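PDB 1QYI: hypothetical protein from Staphylococcus aureus subsp. aureus, which is of unknown function but probably acts as a hydrolase of the haloacid dehalogenase (HAD) superfamily, with a large helical insertion in its fold. Local coordinates for residues Val11-Glu16 against Glu211-Pro216; Asn311-Asp316 against Gln332-Thr337. One frame throughout, in Å; residues are numbered along the deposited sequence.

Contact 1 (Val11-Glu16 against Glu211-Pro216); sequences VFLSEE and EIILRP
Leu214 lies against the backbone of Val11-Glu16, its CB close to Phe12 O and its two methyls spread along the chain. CG stands anti to its own carbonyl carbon (chi1 -74°), which carries the branch toward Leu13. CD1 is wedged between Val11 N and Leu13 O, 3.1 Å from the latter, while CD2 packs on Ser14 CB. A branched aliphatic residue suits this spot because it can fill the bend of the loop with two methyls at once. Behind it the backbones run antiparallel and form a single bridge at Leu13 and Ile213, a non-hydrogen-bonded pair. Leu214 N donates a hydrogen bond to Phe12 O (3.1 Å) from above the carbonyl plane, and Ser14 N binds Ile212 O at 3.2 Å, nearly along the C=O axis. Ile212 O is also gripped, weakly, by Ser14 OG, which a short serine can manage from its own backbone position. Ile212 packs tightly on Ser14, with CB 3.1 Å from Ser14 OG and CD1 3.0 Å from Ser14 O; its CG1 meets Glu16 CB at 3.8 Å. Leu13 extends CD1 to Glu211 CG (3.7 Å), the side chains crossing at about a right angle. The aliphatic part of Glu211 serves here as an apolar surface. Leu13 continues onto helix 242-252, and Glu16 is salt-bridged to Arg56. The bridge ties the loop between strand 3-6 and helix 16-31 to the loop before helix 217-229; the intervening chain is rich in helix and lacks strands, consistent with a cap inserted after the first strand of a HAD core, whose two linkers meet here.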
loop_
_atom_site.group_PDB
_atom_site.type_symbol
_atom_site.label_atom_id
_atom_site.label_comp_id
_atom_site.label_asym_id
_atom_site.label_seq_id
_atom_site.Cartn_x
_atom_site.Cartn_y
_atom_site.Cartn_z
ATOM N N VAL A 11 12.260 4.777 -2.208
ATOM C CA VAL A 11 13.328 5.298 -3.063
ATOM C C VAL A 11 12.945 6.611 -3.745
ATOM O O VAL A 11 13.570 7.649 -3.530
ATOM C CB VAL A 11 13.694 4.289 -4.185
ATOM C CG1 VAL A 11 14.706 4.912 -5.131
ATOM C CG2 VAL A 11 14.241 3.010 -3.587
ATOM N N PHE A 12 11.921 6.530 -4.590
ATOM C CA PHE A 12 11.418 7.669 -5.350
ATOM C C PHE A 12 10.169 8.246 -4.695
ATOM O O PHE A 12 10.005 9.466 -4.603
ATOM C CB PHE A 12 11.070 7.223 -6.771
ATOM C CG PHE A 12 12.271 6.902 -7.631
ATOM C CD1 PHE A 12 13.019 7.925 -8.225
ATOM C CD2 PHE A 12 12.629 5.577 -7.885
ATOM C CE1 PHE A 12 14.104 7.637 -9.065
ATOM C CE2 PHE A 12 13.710 5.279 -8.722
ATOM C CZ PHE A 12 14.453 6.316 -9.317
ATOM N N LEU A 13 9.279 7.361 -4.252
ATOM C CA LEU A 13 8.026 7.770 -3.618
ATOM C C LEU A 13 7.857 7.094 -2.261
ATOM O O LEU A 13 8.517 6.101 -1.973
ATOM C CB LEU A 13 6.853 7.377 -4.509
ATOM C CG LEU A 13 6.915 7.663 -6.014
ATOM C CD1 LEU A 13 5.692 7.032 -6.659
ATOM C CD2 LEU A 13 6.961 9.170 -6.300
ATOM N N SER A 14 6.980 7.628 -1.422
ATOM C CA SER A 14 6.750 7.011 -0.128
ATOM C C SER A 14 5.355 6.412 -0.132
ATOM O O SER A 14 4.617 6.579 -1.100
ATOM C CB SER A 14 6.904 8.026 1.005
ATOM O OG SER A 14 6.129 9.185 0.772
ATOM N N GLU A 15 5.003 5.704 0.937
ATOM C CA GLU A 15 3.692 5.062 1.038
ATOM C C GLU A 15 2.686 5.857 1.859
ATOM O O GLU A 15 1.543 5.430 2.017
ATOM C CB GLU A 15 3.838 3.676 1.661
ATOM C CG GLU A 15 4.553 2.656 0.797
ATOM C CD GLU A 15 4.774 1.344 1.530
ATOM O OE1 GLU A 15 5.436 1.364 2.591
ATOM O OE2 GLU A 15 4.291 0.295 1.047
ATOM N N GLU A 16 3.120 7.005 2.376
ATOM C CA GLU A 16 2.284 7.870 3.212
ATOM C C GLU A 16 0.868 8.103 2.699
ATOM O O GLU A 16 -0.103 7.976 3.451
ATOM C CB GLU A 16 2.966 9.231 3.400
ATOM C CG GLU A 16 4.205 9.189 4.286
ATOM C CD GLU A 16 3.891 8.707 5.693
ATOM O OE1 GLU A 16 3.016 9.305 6.360
ATOM O OE2 GLU A 16 4.527 7.733 6.137
ATOM N N GLU A 211 1.119 11.969 -5.318
ATOM C CA GLU A 211 1.953 11.067 -4.540
ATOM C C GLU A 211 3.067 11.854 -3.830
ATOM O O GLU A 211 3.593 12.843 -4.351
ATOM C CB GLU A 211 2.532 9.999 -5.480
ATOM C CG GLU A 211 2.915 8.678 -4.821
ATOM C CD GLU A 211 1.725 7.741 -4.572
ATOM O OE1 GLU A 211 0.983 7.424 -5.522
ATOM O OE2 GLU A 211 1.536 7.304 -3.422
ATOM N N ILE A 212 3.396 11.412 -2.620
ATOM C CA ILE A 212 4.432 12.027 -1.794
ATOM C C ILE A 212 5.834 11.717 -2.345
ATOM O O ILE A 212 6.272 10.568 -2.368
ATOM C CB ILE A 212 4.339 11.530 -0.329
ATOM C CG1 ILE A 212 3.172 10.554 -0.162
ATOM C CG2 ILE A 212 4.085 12.703 0.591
ATOM C CD1 ILE A 212 3.247 9.253 -0.998
ATOM N N ILE A 213 6.537 12.754 -2.781
ATOM C CA ILE A 213 7.859 12.571 -3.339
ATOM C C ILE A 213 8.901 12.474 -2.228
ATOM O O ILE A 213 8.774 13.124 -1.187
ATOM C CB ILE A 213 8.244 13.748 -4.263
ATOM C CG1 ILE A 213 7.004 14.329 -4.960
ATOM C CG2 ILE A 213 9.296 13.287 -5.256
ATOM C CD1 ILE A 213 6.310 13.399 -5.941
ATOM N N LEU A 214 9.933 11.664 -2.449
ATOM C CA LEU A 214 10.988 11.518 -1.455
ATOM C C LEU A 214 12.126 12.476 -1.798
ATOM O O LEU A 214 12.739 13.067 -0.909
ATOM C CB LEU A 214 11.486 10.070 -1.407
ATOM C CG LEU A 214 10.593 9.009 -0.744
ATOM C CD1 LEU A 214 11.077 7.638 -1.174
ATOM C CD2 LEU A 214 10.615 9.131 0.780
ATOM N N ARG A 215 12.385 12.639 -3.092
ATOM C CA ARG A 215 13.428 13.539 -3.568
ATOM C C ARG A 215 12.911 14.422 -4.713
ATOM O O ARG A 215 12.244 13.932 -5.624
ATOM C CB ARG A 215 14.634 12.733 -4.046
ATOM C CG ARG A 215 15.480 12.171 -2.927
ATOM C CD ARG A 215 16.882 12.741 -2.986
ATOM N NE ARG A 215 17.014 14.013 -2.291
ATOM C CZ ARG A 215 17.971 14.893 -2.552
ATOM N NH1 ARG A 215 18.864 14.635 -3.495
ATOM N NH2 ARG A 215 18.046 16.021 -1.864
ATOM N N PRO A 216 13.224 15.734 -4.685
ATOM C CA PRO A 216 12.780 16.664 -5.731
ATOM C C PRO A 216 12.985 16.049 -7.098
ATOM O O PRO A 216 14.102 15.704 -7.453
ATOM C CB PRO A 216 13.676 17.879 -5.521
ATOM C CG PRO A 216 13.913 17.865 -4.051
ATOM C CD PRO A 216 14.142 16.403 -3.746
#

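Contact 2 (Asn311-Asp316 against Gln332-Thr337); sequences NIVNKD and QKIGAT
Val313 turns CG2 between its backbone N and carbonyl carbon (chi1 -57° for CG1), setting that methyl against Ile334 O at 3.0 Å and in touch with Ile334 CG1 and Ala336 CB. Ile334 likewise holds CG1 in the crowded position (chi1 71°), and its CB meets Ile312 CG1. These beta-branched and small residues give a compact apolar patch under a backbone otherwise held by polar bonds. The last turn of helix 325-334 supplies the acceptors: Asn311 N points almost straight at Lys333 O (2.9 Å, 178° at the hydrogen), and Val313 N reaches Ile334 O at 3.1 Å. Gly335 ends the helix with positive phi; a CB there would collide with Asn311 ND2 and Val313 O and press against the preceding carbonyl O. A water bonded to Gly335 O also takes a weak bond from Asn311 ND2. Lys315 crosses Thr337 at about a right angle, its CG 3.3 Å from Thr337 OG1, and its amino group is salt-bridged to Asp360. Val313 and Ala336 both touch Val318. The arrangement belongs to a beta-alpha-beta crossover of the Rossmann-like HAD core: the loop entering strand 318-322 packs on the turn carrying helix 325-334 into the neighbouring parallel strand 337-341.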
loop_
_atom_site.group_PDB
_atom_site.type_symbol
_atom_site.label_atom_id
_atom_site.label_comp_id
_atom_site.label_asym_id
_atom_site.label_seq_id
_atom_site.Cartn_x
_atom_site.Cartn_y
_atom_site.Cartn_z
ATOM N N ASN A 311 22.844 -16.671 -8.796
ATOM C CA ASN A 311 24.048 -16.053 -9.361
ATOM C C ASN A 311 24.072 -16.034 -10.893
ATOM O O ASN A 311 24.970 -16.593 -11.511
ATOM C CB ASN A 311 25.280 -16.790 -8.839
ATOM C CG ASN A 311 26.564 -16.044 -9.127
ATOM O OD1 ASN A 311 27.654 -16.618 -9.079
ATOM N ND2 ASN A 311 26.446 -14.745 -9.417
ATOM N N ILE A 312 23.094 -15.377 -11.501
ATOM C CA ILE A 312 23.023 -15.324 -12.947
ATOM C C ILE A 312 23.639 -14.051 -13.523
ATOM O O ILE A 312 23.616 -13.840 -14.736
ATOM C CB ILE A 312 21.567 -15.423 -13.419
ATOM C CG1 ILE A 312 20.745 -14.277 -12.815
ATOM C CG2 ILE A 312 20.996 -16.776 -13.027
ATOM C CD1 ILE A 312 19.379 -14.090 -13.444
ATOM N N VAL A 313 24.180 -13.197 -12.657
ATOM C CA VAL A 313 24.786 -11.949 -13.112
ATOM C C VAL A 313 26.054 -11.620 -12.332
ATOM O O VAL A 313 26.224 -12.054 -11.194
ATOM C CB VAL A 313 23.797 -10.754 -12.961
ATOM C CG1 VAL A 313 22.505 -11.037 -13.726
ATOM C CG2 VAL A 313 23.498 -10.498 -11.485
ATOM N N ASN A 314 26.948 -10.862 -12.957
ATOM C CA ASN A 314 28.176 -10.467 -12.289
ATOM C C ASN A 314 27.912 -9.263 -11.407
ATOM O O ASN A 314 27.060 -8.423 -11.707
ATOM C CB ASN A 314 29.289 -10.125 -13.289
ATOM C CG ASN A 314 29.844 -11.351 -13.997
ATOM O OD1 ASN A 314 30.072 -12.398 -13.379
ATOM N ND2 ASN A 314 30.087 -11.219 -15.298
ATOM N N LYS A 315 28.677 -9.186 -10.329
ATOM C CA LYS A 315 28.580 -8.125 -9.342
ATOM C C LYS A 315 28.703 -6.707 -9.912
ATOM O O LYS A 315 28.135 -5.769 -9.356
ATOM C CB LYS A 315 29.661 -8.353 -8.290
ATOM C CG LYS A 315 29.305 -7.905 -6.901
ATOM C CD LYS A 315 28.072 -8.632 -6.396
ATOM C CE LYS A 315 28.129 -8.823 -4.880
ATOM N NZ LYS A 315 28.501 -7.566 -4.145
ATOM N N ASP A 316 29.434 -6.547 -11.013
ATOM C CA ASP A 316 29.620 -5.223 -11.602
ATOM C C ASP A 316 28.682 -4.869 -12.731
ATOM O O ASP A 316 28.773 -3.781 -13.307
ATOM C CB ASP A 316 31.052 -5.047 -12.116
ATOM C CG ASP A 316 31.962 -4.421 -11.088
ATOM O OD1 ASP A 316 31.456 -3.638 -10.247
ATOM O OD2 ASP A 316 33.183 -4.680 -11.131
ATOM N N GLN A 332 21.602 -10.404 -3.471
ATOM C CA GLN A 332 22.598 -11.388 -3.065
ATOM C C GLN A 332 22.276 -12.722 -3.738
ATOM O O GLN A 332 23.171 -13.535 -3.964
ATOM C CB GLN A 332 22.606 -11.544 -1.551
ATOM C CG GLN A 332 22.846 -10.221 -0.835
ATOM C CD GLN A 332 23.227 -10.397 0.620
ATOM O OE1 GLN A 332 22.768 -11.326 1.287
ATOM N NE2 GLN A 332 24.048 -9.489 1.131
ATOM N N LYS A 333 20.998 -12.925 -4.069
ATOM C CA LYS A 333 20.524 -14.142 -4.732
ATOM C C LYS A 333 20.998 -14.287 -6.171
ATOM O O LYS A 333 21.578 -15.307 -6.540
ATOM C CB LYS A 333 18.988 -14.192 -4.712
ATOM C CG LYS A 333 18.376 -15.164 -5.729
ATOM C CD LYS A 333 18.805 -16.610 -5.502
ATOM C CE LYS A 333 17.883 -17.322 -4.519
ATOM N NZ LYS A 333 16.480 -17.383 -5.018
ATOM N N ILE A 334 20.718 -13.270 -6.983
ATOM C CA ILE A 334 21.082 -13.263 -8.405
ATOM C C ILE A 334 22.528 -12.850 -8.638
ATOM O O ILE A 334 23.012 -12.893 -9.766
ATOM C CB ILE A 334 20.206 -12.289 -9.223
ATOM C CG1 ILE A 334 20.572 -10.841 -8.865
ATOM C CG2 ILE A 334 18.744 -12.571 -8.962
ATOM C CD1 ILE A 334 19.829 -9.794 -9.687
ATOM N N GLY A 335 23.206 -12.423 -7.578
ATOM C CA GLY A 335 24.595 -12.018 -7.708
ATOM C C GLY A 335 24.818 -10.564 -8.091
ATOM O O GLY A 335 25.875 -10.221 -8.617
ATOM N N ALA A 336 23.845 -9.697 -7.824
ATOM C CA ALA A 336 23.999 -8.287 -8.164
ATOM C C ALA A 336 24.469 -7.455 -6.979
ATOM O O ALA A 336 24.292 -7.839 -5.820
ATOM C CB ALA A 336 22.688 -7.735 -8.691
ATOM N N THR A 337 25.078 -6.310 -7.274
ATOM C CA THR A 337 25.543 -5.426 -6.215
ATOM C C THR A 337 24.334 -4.729 -5.611
ATOM O O THR A 337 23.459 -4.240 -6.332
ATOM C CB THR A 337 26.529 -4.365 -6.747
ATOM O OG1 THR A 337 27.792 -4.985 -7.031
ATOM C CG2 THR A 337 26.736 -3.258 -5.719
HETATM O O HOH W 1 27.773 -12.358 -8.392
#

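Overall arrangement
Contacts 1 and 2 hold no element in common: their centres are 27 Å apart and their nearest atoms about 12 Å. Both are partly buried, but the centre of contact 1 is about 13 Å, that of contact 2 about 28 Å, from the chain centre. Strands 3-6 and 318-322 are parallel neighbours in the sheet; 11-16 follows the first and 311-316 precedes the second, which puts these two loops at opposite ends of the strands. Both contacts include apolar packing. Contact 1 joins segments far apart in sequence through an antiparallel backbone bridge, whereas contact 2 is local and relies on bonds to helix-end carbonyls beside a glycine turn.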